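Local coordinates for protein phenolpthiocerol synthesis type-I polyketide synthase ppsA (Mycobacterium bovis, PDB 7AKC) that probably takes part in building the lipid core of phthiocerols and phenolphthiocerols, this piece being the acyltransferase domain that selects and loads extender units, at residues V120-L125 and I239-T244; A135-L140 and T262-P267. All blocks are in the same frame, centred on the assembly; numbering follows the deposited sequence. Where two conformers were deposited one is given.

How the contacts relate
From the N terminus the chain passes through 120-125, at the end of helix 115-121, then 135-140 on helix 127-141, later 239-244 around the edge strand 240-242, and finally 262-267 at the end of helix 257-265. Contact 1 closes a loop from the first to the third, contact 2 from the second to the fourth, so the two closures cross. The four-stranded antiparallel sheet of 148-207 is inserted within both loops. Contact 1 ties a helix end to the border of the parallel sheet; contact 2 joins two helices. Their centres are about 17 Å apart, and both lie near the probable nucleophile elbow.

Contact 1 of 2, residues V120-L125 and I239-T244; sequences VVAGAL and IGIIST
The end of helix 115-121, closed by a Schellman motif, meets the edge strand of the parallel sheet, with Ala122 set against Ile239 and Ile241. Gly123 supplies the positive phi that turns the chain out of the helix, a backbone shape suited to glycine because a beta carbon would press on the preceding carbonyl oxygen. Its N bonds back to Val120 O at 3.1 Å. The turn presents the carbonyl of Ala122 to the chain entering the strand, where Ile239 N donates to Ala122 O over 3.1 Å. This bond is nearly straight at hydrogen, 167°, and the donor sits 23° off the carbonyl plane. Thr238 OG1 gives the same oxygen a second hydrogen bond.

Around this polar link aliphatic carbons pack on one another and on carbonyl oxygens. The small methyl of Ala122 packs against both the backbone and a side chain: its CB lies 3.5 Å from Ile239 O and 4.1 Å from Ile241 CB. Ile239 has CG1 beside its own backbone N (chi1 -64°), which carries the ethyl branch along the helix end until CD1 lies 3.5 Å from Val121 O. Val108 of the neighbouring strand touches both Ala122 and Ile241, placing the contact over the sheet border. The carbonyl left without a helical partner at the helix end is thus satisfied twice from the incoming chain, while alanine lets the backbones approach closely.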
ATOM      1  N   VAL A 120       1.593  -4.851  12.239  1.00 54.24           N
ATOM      2  CA  VAL A 120       1.319  -4.668  13.670  1.00 56.32           C
ATOM      3  C   VAL A 120       0.022  -5.380  14.070  1.00 55.84           C
ATOM      4  O   VAL A 120      -0.008  -6.063  15.098  1.00 56.65           O
ATOM      5  CB  VAL A 120       1.279  -3.170  14.065  1.00 58.46           C
ATOM      6  CG1 VAL A 120       0.793  -2.983  15.502  1.00 59.44           C
ATOM      7  CG2 VAL A 120       2.645  -2.530  13.889  1.00 59.25           C
ATOM      8  N   VAL A 121      -1.056  -5.190  13.290  1.00 54.92           N
ATOM      9  CA  VAL A 121      -2.352  -5.811  13.589  1.00 56.09           C
ATOM     10  C   VAL A 121      -2.280  -7.340  13.505  1.00 57.77           C
ATOM     11  O   VAL A 121      -2.913  -8.035  14.306  1.00 59.05           O
ATOM     12  CB  VAL A 121      -3.489  -5.223  12.727  1.00 55.72           C
ATOM     13  CG1 VAL A 121      -4.782  -6.017  12.890  1.00 55.92           C
ATOM     14  CG2 VAL A 121      -3.717  -3.762  13.075  1.00 55.11           C
ATOM     15  N   ALA A 122      -1.443  -7.861  12.605  1.00 57.77           N
ATOM     16  CA  ALA A 122      -1.245  -9.300  12.471  1.00 57.72           C
ATOM     17  C   ALA A 122      -0.381  -9.908  13.589  1.00 59.32           C
ATOM     18  O   ALA A 122      -0.334 -11.115  13.700  1.00 59.19           O
ATOM     19  CB  ALA A 122      -0.633  -9.620  11.115  1.00 57.14           C
ATOM     20  N   GLY A 123       0.297  -9.084  14.387  1.00 60.68           N
ATOM     21  CA  GLY A 123       1.145  -9.560  15.468  1.00 62.27           C
ATOM     22  C   GLY A 123       2.604  -9.759  15.103  1.00 63.54           C
ATOM     23  O   GLY A 123       3.383 -10.208  15.943  1.00 64.00           O
ATOM     24  N   ALA A 124       3.002  -9.434  13.851  1.00 63.40           N
ATOM     25  CA  ALA A 124       4.405  -9.614  13.451  1.00 64.53           C
ATOM     26  C   ALA A 124       5.319  -8.598  14.125  1.00 67.27           C
ATOM     27  O   ALA A 124       6.472  -8.891  14.430  1.00 67.12           O
ATOM     28  CB  ALA A 124       4.541  -9.530  11.939  1.00 63.75           C
ATOM     29  N   LEU A 125       4.789  -7.414  14.395  1.00 70.31           N
ATOM     30  CA  LEU A 125       5.496  -6.341  15.080  1.00 72.22           C
ATOM     31  C   LEU A 125       4.585  -5.775  16.152  1.00 75.43           C
ATOM     32  O   LEU A 125       3.359  -5.778  15.996  1.00 74.97           O
ATOM     33  CB  LEU A 125       5.740  -5.200  14.059  1.00 72.19           C
ATOM     34  CG  LEU A 125       7.125  -4.989  13.417  1.00 71.89           C
ATOM     35  CD1 LEU A 125       7.695  -6.246  12.862  1.00 71.46           C
ATOM     36  CD2 LEU A 125       7.018  -4.012  12.258  1.00 70.97           C
ATOM     37  N   ILE A 239      -2.280 -13.464  13.278  1.00 66.97           N
ATOM     38  CA  ILE A 239      -3.372 -13.393  12.308  1.00 63.19           C
ATOM     39  C   ILE A 239      -2.733 -13.473  10.912  1.00 58.30           C
ATOM     40  O   ILE A 239      -1.628 -12.966  10.712  1.00 58.00           O
ATOM     41  CB  ILE A 239      -4.142 -12.060  12.508  1.00 63.88           C
ATOM     42  CG1 ILE A 239      -4.810 -12.015  13.889  1.00 64.98           C
ATOM     43  CG2 ILE A 239      -5.155 -11.785  11.403  1.00 64.40           C
ATOM     44  CD1 ILE A 239      -5.273 -10.611  14.253  1.00 66.70           C
ATOM     45  N   GLY A 240      -3.417 -14.100   9.963  1.00 54.22           N
ATOM     46  CA  GLY A 240      -2.911 -14.182   8.591  1.00 51.15           C
ATOM     47  C   GLY A 240      -2.657 -12.831   7.951  1.00 46.75           C
ATOM     48  O   GLY A 240      -3.362 -11.869   8.230  1.00 46.71           O
ATOM     49  N   ILE A 241      -1.610 -12.737   7.142  1.00 42.56           N
ATOM     50  CA  ILE A 241      -1.283 -11.525   6.424  1.00 39.75           C
ATOM     51  C   ILE A 241      -0.759 -11.902   5.051  1.00 37.20           C
ATOM     52  O   ILE A 241      -0.017 -12.888   4.909  1.00 38.19           O
ATOM     53  CB  ILE A 241      -0.254 -10.671   7.201  1.00 39.49           C
ATOM     54  CG1 ILE A 241       0.148  -9.405   6.387  1.00 38.53           C
ATOM     55  CG2 ILE A 241       0.958 -11.497   7.655  1.00 40.48           C
ATOM     56  CD1 ILE A 241       0.744  -8.320   7.223  1.00 40.69           C
ATOM     57  N   ILE A 242      -1.260 -11.203   4.049  1.00 33.75           N
ATOM     58  CA  ILE A 242      -0.742 -11.331   2.705  1.00 32.56           C
ATOM     59  C   ILE A 242       0.049 -10.065   2.447  1.00 31.81           C
ATOM     60  O   ILE A 242      -0.496  -8.947   2.521  1.00 32.08           O
ATOM     61  CB  ILE A 242      -1.790 -11.564   1.607  1.00 31.70           C
ATOM     62  CG1 ILE A 242      -2.692 -12.768   1.975  1.00 32.27           C
ATOM     63  CG2 ILE A 242      -1.090 -11.736   0.249  1.00 30.82           C
ATOM     64  CD1 ILE A 242      -3.761 -13.029   0.998  1.00 35.32           C
ATOM     65  N   SER A 243       1.360 -10.209   2.249  1.00 30.79           N
ATOM     66  CA  SER A 243       2.194  -9.041   1.937  1.00 27.82           C
ATOM     67  C   SER A 243       1.951  -8.593   0.500  1.00 27.27           C
ATOM     68  O   SER A 243       1.730  -9.411  -0.383  1.00 27.52           O
ATOM     69  CB  SER A 243       3.663  -9.419   2.080  1.00 27.80           C
ATOM     70  OG  SER A 243       4.524  -8.336   1.777  1.00 28.74           O
ATOM     71  N   THR A 244       2.052  -7.298   0.258  1.00 26.14           N
ATOM     72  CA  THR A 244       1.989  -6.743  -1.086  1.00 25.29           C
ATOM     73  C   THR A 244       3.417  -6.411  -1.588  1.00 24.55           C
ATOM     74  O   THR A 244       3.583  -5.832  -2.684  1.00 24.68           O
ATOM     75  CB  THR A 244       1.113  -5.477  -1.081  1.00 26.43           C
ATOM     76  OG1 THR A 244       1.627  -4.496  -0.142  1.00 26.16           O
ATOM     77  CG2 THR A 244      -0.391  -5.798  -0.812  1.00 25.61           C
TER

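Contact 2 of 2, residues A135-L140 and T262-P267; sequences ATRSRL and TNMRNP
Arg137 of helix 127-141 and the pair Asn263 and Met264 of helix 257-265 meet across a helix spacing of 8.6 Å between the CA atoms of Arg137 and Met264. Long side chains therefore make the join. Arg137 starts extended, with CG opposite the backbone N, and bends at chi3 (54°), which carries NE off the line to Asn263 and leaves the NH1 corner of the group facing Asn263 OD1. The guanidinium and amide planes stand 35° apart, and NH1 stays 3.8 Å from Asn263 OD1, too far for a direct bond. Two waters fill the step. The first accepts from Arg137 NH1 at 2.7 Å and donates to Asn263 OD1 at 2.7 Å; the second also accepts from NH1, at 2.9 Å, and donates to OD1. NH1, OD1 and the waters thus form a closed ring of four polar atoms. Both waters lie at the guanidinium edge, in its plane, a placing that suits N-H donation. The amide's other end, Asn263 ND2, bonds Thr245 OG1, which helps hold the group in place with OD1 toward the waters.

Beside this ring, Met264 runs past Arg137 in the opposite direction. The flexible, unbranched chain, bent near its end, lets its terminal methyl CE touch Arg137 CG at 3.7 Å; Met225 of helix 222-228 packs on Met264 as well. Arg137 NH2 has a weak hydrogen bond to Met113 O, within the probable nucleophile elbow. In related acyltransferases an arginine on the corresponding helix pairs with the extender carboxylate, and a guanidinium whose NH1 meets Asn263 through two waters is consistent with such a role here.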
ATOM      1  N   ALA A 135       8.510   6.082  11.829  1.00 50.93           N
ATOM      2  CA  ALA A 135       9.359   7.241  12.063  1.00 52.76           C
ATOM      3  C   ALA A 135      10.712   7.125  11.370  1.00 52.79           C
ATOM      4  O   ALA A 135      11.151   8.102  10.780  1.00 53.73           O
ATOM      5  CB  ALA A 135       9.531   7.495  13.577  1.00 54.08           C
ATOM      6  N   THR A 136      11.364   5.955  11.417  1.00 51.73           N
ATOM      7  CA  THR A 136      12.671   5.764  10.777  1.00 50.67           C
ATOM      8  C   THR A 136      12.564   5.987   9.256  1.00 45.36           C
ATOM      9  O   THR A 136      13.213   6.879   8.711  1.00 46.33           O
ATOM     10  CB  THR A 136      13.269   4.391  11.156  1.00 54.88           C
ATOM     11  OG1 THR A 136      13.672   4.409  12.507  1.00 59.69           O
ATOM     12  CG2 THR A 136      14.444   4.001  10.290  1.00 55.58           C
ATOM     13  N   ARG A 137      11.651   5.278   8.610  1.00 40.58           N
ATOM     14  CA  ARG A 137      11.403   5.398   7.171  1.00 37.88           C
ATOM     15  C   ARG A 137      10.983   6.824   6.781  1.00 37.09           C
ATOM     16  O   ARG A 137      11.518   7.350   5.802  1.00 37.10           O
ATOM     17  CB  ARG A 137      10.331   4.385   6.747  1.00 36.28           C
ATOM     18  CG  ARG A 137      10.032   4.337   5.256  1.00 36.34           C
ATOM     19  CD  ARG A 137       8.957   3.275   4.964  1.00 35.43           C
ATOM     20  NE  ARG A 137       7.744   3.471   5.767  1.00 37.35           N
ATOM     21  CZ  ARG A 137       6.737   2.598   5.836  1.00 38.86           C
ATOM     22  NH1 ARG A 137       6.808   1.440   5.190  1.00 39.66           N
ATOM     23  NH2 ARG A 137       5.632   2.904   6.499  1.00 38.48           N
ATOM     24  N   SER A 138      10.037   7.445   7.518  0.50 36.88           N
ATOM     25  CA  SER A 138       9.583   8.810   7.187  0.50 37.33           C
ATOM     26  C   SER A 138      10.708   9.842   7.262  0.50 37.41           C
ATOM     27  O   SER A 138      10.769  10.726   6.413  0.50 36.42           O
ATOM     28  CB  SER A 138       8.437   9.256   8.092  0.50 38.62           C
ATOM     29  OG  SER A 138       7.198   8.644   7.778  0.50 42.78           O
ATOM     30  N   ARG A 139      11.606   9.710   8.245  1.00 38.04           N
ATOM     31  CA  ARG A 139      12.740  10.626   8.418  1.00 40.13           C
ATOM     32  C   ARG A 139      13.713  10.450   7.235  1.00 38.79           C
ATOM     33  O   ARG A 139      14.144  11.449   6.645  1.00 38.29           O
ATOM     34  CB  ARG A 139      13.411  10.349   9.779  1.00 44.62           C
ATOM     35  CG  ARG A 139      14.778  11.001   9.977  1.00 50.60           C
ATOM     36  CD  ARG A 139      15.083  11.072  11.481  1.00 56.43           C
ATOM     37  N   LEU A 140      13.941   9.178   6.798  1.00 36.72           N
ATOM     38  CA  LEU A 140      14.806   8.948   5.639  1.00 35.72           C
ATOM     39  C   LEU A 140      14.219   9.461   4.327  1.00 32.10           C
ATOM     40  O   LEU A 140      14.964   9.848   3.431  1.00 32.29           O
ATOM     41  CB  LEU A 140      15.087   7.455   5.486  1.00 37.31           C
ATOM     42  CG  LEU A 140      16.034   6.894   6.541  1.00 40.92           C
ATOM     43  CD1 LEU A 140      16.110   5.362   6.444  1.00 41.96           C
ATOM     44  CD2 LEU A 140      17.430   7.539   6.436  1.00 42.83           C
ATOM     45  N   THR A 262      12.969  -3.335   1.385  1.00 33.88           N
ATOM     46  CA  THR A 262      12.484  -3.869   0.117  1.00 33.26           C
ATOM     47  C   THR A 262      11.105  -3.345  -0.223  1.00 30.96           C
ATOM     48  O   THR A 262      10.836  -2.982  -1.372  1.00 30.50           O
ATOM     49  CB  THR A 262      12.522  -5.401   0.165  1.00 34.66           C
ATOM     50  OG1 THR A 262      13.880  -5.833   0.234  1.00 38.06           O
ATOM     51  CG2 THR A 262      11.814  -6.051  -1.027  1.00 33.20           C
ATOM     52  N   ASN A 263      10.218  -3.311   0.784  1.00 29.26           N
ATOM     53  CA  ASN A 263       8.828  -2.872   0.643  1.00 28.77           C
ATOM     54  C   ASN A 263       8.703  -1.440   0.109  1.00 28.50           C
ATOM     55  O   ASN A 263       7.835  -1.159  -0.730  1.00 28.03           O
ATOM     56  CB  ASN A 263       8.070  -3.054   1.973  1.00 30.47           C
ATOM     57  CG  ASN A 263       6.776  -2.306   2.034  1.00 31.50           C
ATOM     58  OD1 ASN A 263       6.743  -1.138   2.463  1.00 32.72           O
ATOM     59  ND2 ASN A 263       5.719  -2.915   1.516  1.00 29.66           N
ATOM     60  N   MET A 264       9.584  -0.563   0.575  1.00 29.25           N
ATOM     61  CA  MET A 264       9.530   0.863   0.153  1.00 28.57           C
ATOM     62  C   MET A 264       9.948   1.038  -1.318  1.00 27.61           C
ATOM     63  O   MET A 264       9.528   2.025  -1.906  1.00 27.55           O
ATOM     64  CB  MET A 264      10.414   1.724   1.066  1.00 31.74           C
ATOM     65  CG  MET A 264      11.887   1.595   0.809  1.00 35.84           C
ATOM     66  SD  MET A 264      12.859   2.438   2.067  1.00 42.66           S
ATOM     67  CE  MET A 264      12.020   4.016   2.128  1.00 32.36           C
ATOM     68  N   ARG A 265      10.724   0.115  -1.880  1.00 26.23           N
ATOM     69  CA  ARG A 265      11.221   0.241  -3.279  1.00 25.87           C
ATOM     70  C   ARG A 265      10.361  -0.587  -4.233  1.00 24.12           C
ATOM     71  O   ARG A 265      10.044  -0.091  -5.313  1.00 24.62           O
ATOM     72  CB  ARG A 265      12.670  -0.244  -3.363  1.00 27.18           C
ATOM     73  CG  ARG A 265      13.219  -0.430  -4.767  1.00 27.83           C
ATOM     74  CD  ARG A 265      13.162   0.851  -5.564  1.00 26.25           C
ATOM     75  NE  ARG A 265      13.624   0.640  -6.923  1.00 28.02           N
ATOM     76  CZ  ARG A 265      12.846   0.322  -7.946  1.00 26.86           C
ATOM     77  NH1 ARG A 265      11.543   0.183  -7.780  1.00 22.21           N
ATOM     78  NH2 ARG A 265      13.379   0.152  -9.138  1.00 28.51           N
ATOM     79  N   ASN A 266      10.015  -1.818  -3.841  1.00 23.52           N
ATOM     80  CA  ASN A 266       9.296  -2.690  -4.758  1.00 23.74           C
ATOM     81  C   ASN A 266       7.942  -2.131  -5.142  1.00 24.59           C
ATOM     82  O   ASN A 266       7.325  -1.408  -4.352  1.00 24.50           O
ATOM     83  CB  ASN A 266       9.054  -4.053  -4.087  1.00 24.43           C
ATOM     84  CG  ASN A 266      10.204  -5.013  -4.198  1.00 27.77           C
ATOM     85  OD1 ASN A 266      11.314  -4.661  -4.606  1.00 29.32           O
ATOM     86  ND2 ASN A 266       9.970  -6.246  -3.767  1.00 27.76           N
ATOM     87  N   PRO A 267       7.411  -2.540  -6.306  1.00 25.04           N
ATOM     88  CA  PRO A 267       6.007  -2.231  -6.602  1.00 24.50           C
ATOM     89  C   PRO A 267       5.086  -2.817  -5.506  1.00 22.92           C
ATOM     90  O   PRO A 267       5.464  -3.722  -4.733  1.00 23.79           O
ATOM     91  CB  PRO A 267       5.721  -2.985  -7.918  1.00 26.49           C
ATOM     92  CG  PRO A 267       6.969  -3.511  -8.382  1.00 28.76           C
ATOM     93  CD  PRO A 267       8.019  -3.416  -7.312  1.00 25.67           C
TER
HETATM   94  O   HOH W   1       8.692   0.094   3.772  1.00 33.46           O
HETATM   95  O   HOH W   2       5.028  -0.671   4.290  1.00 34.17           O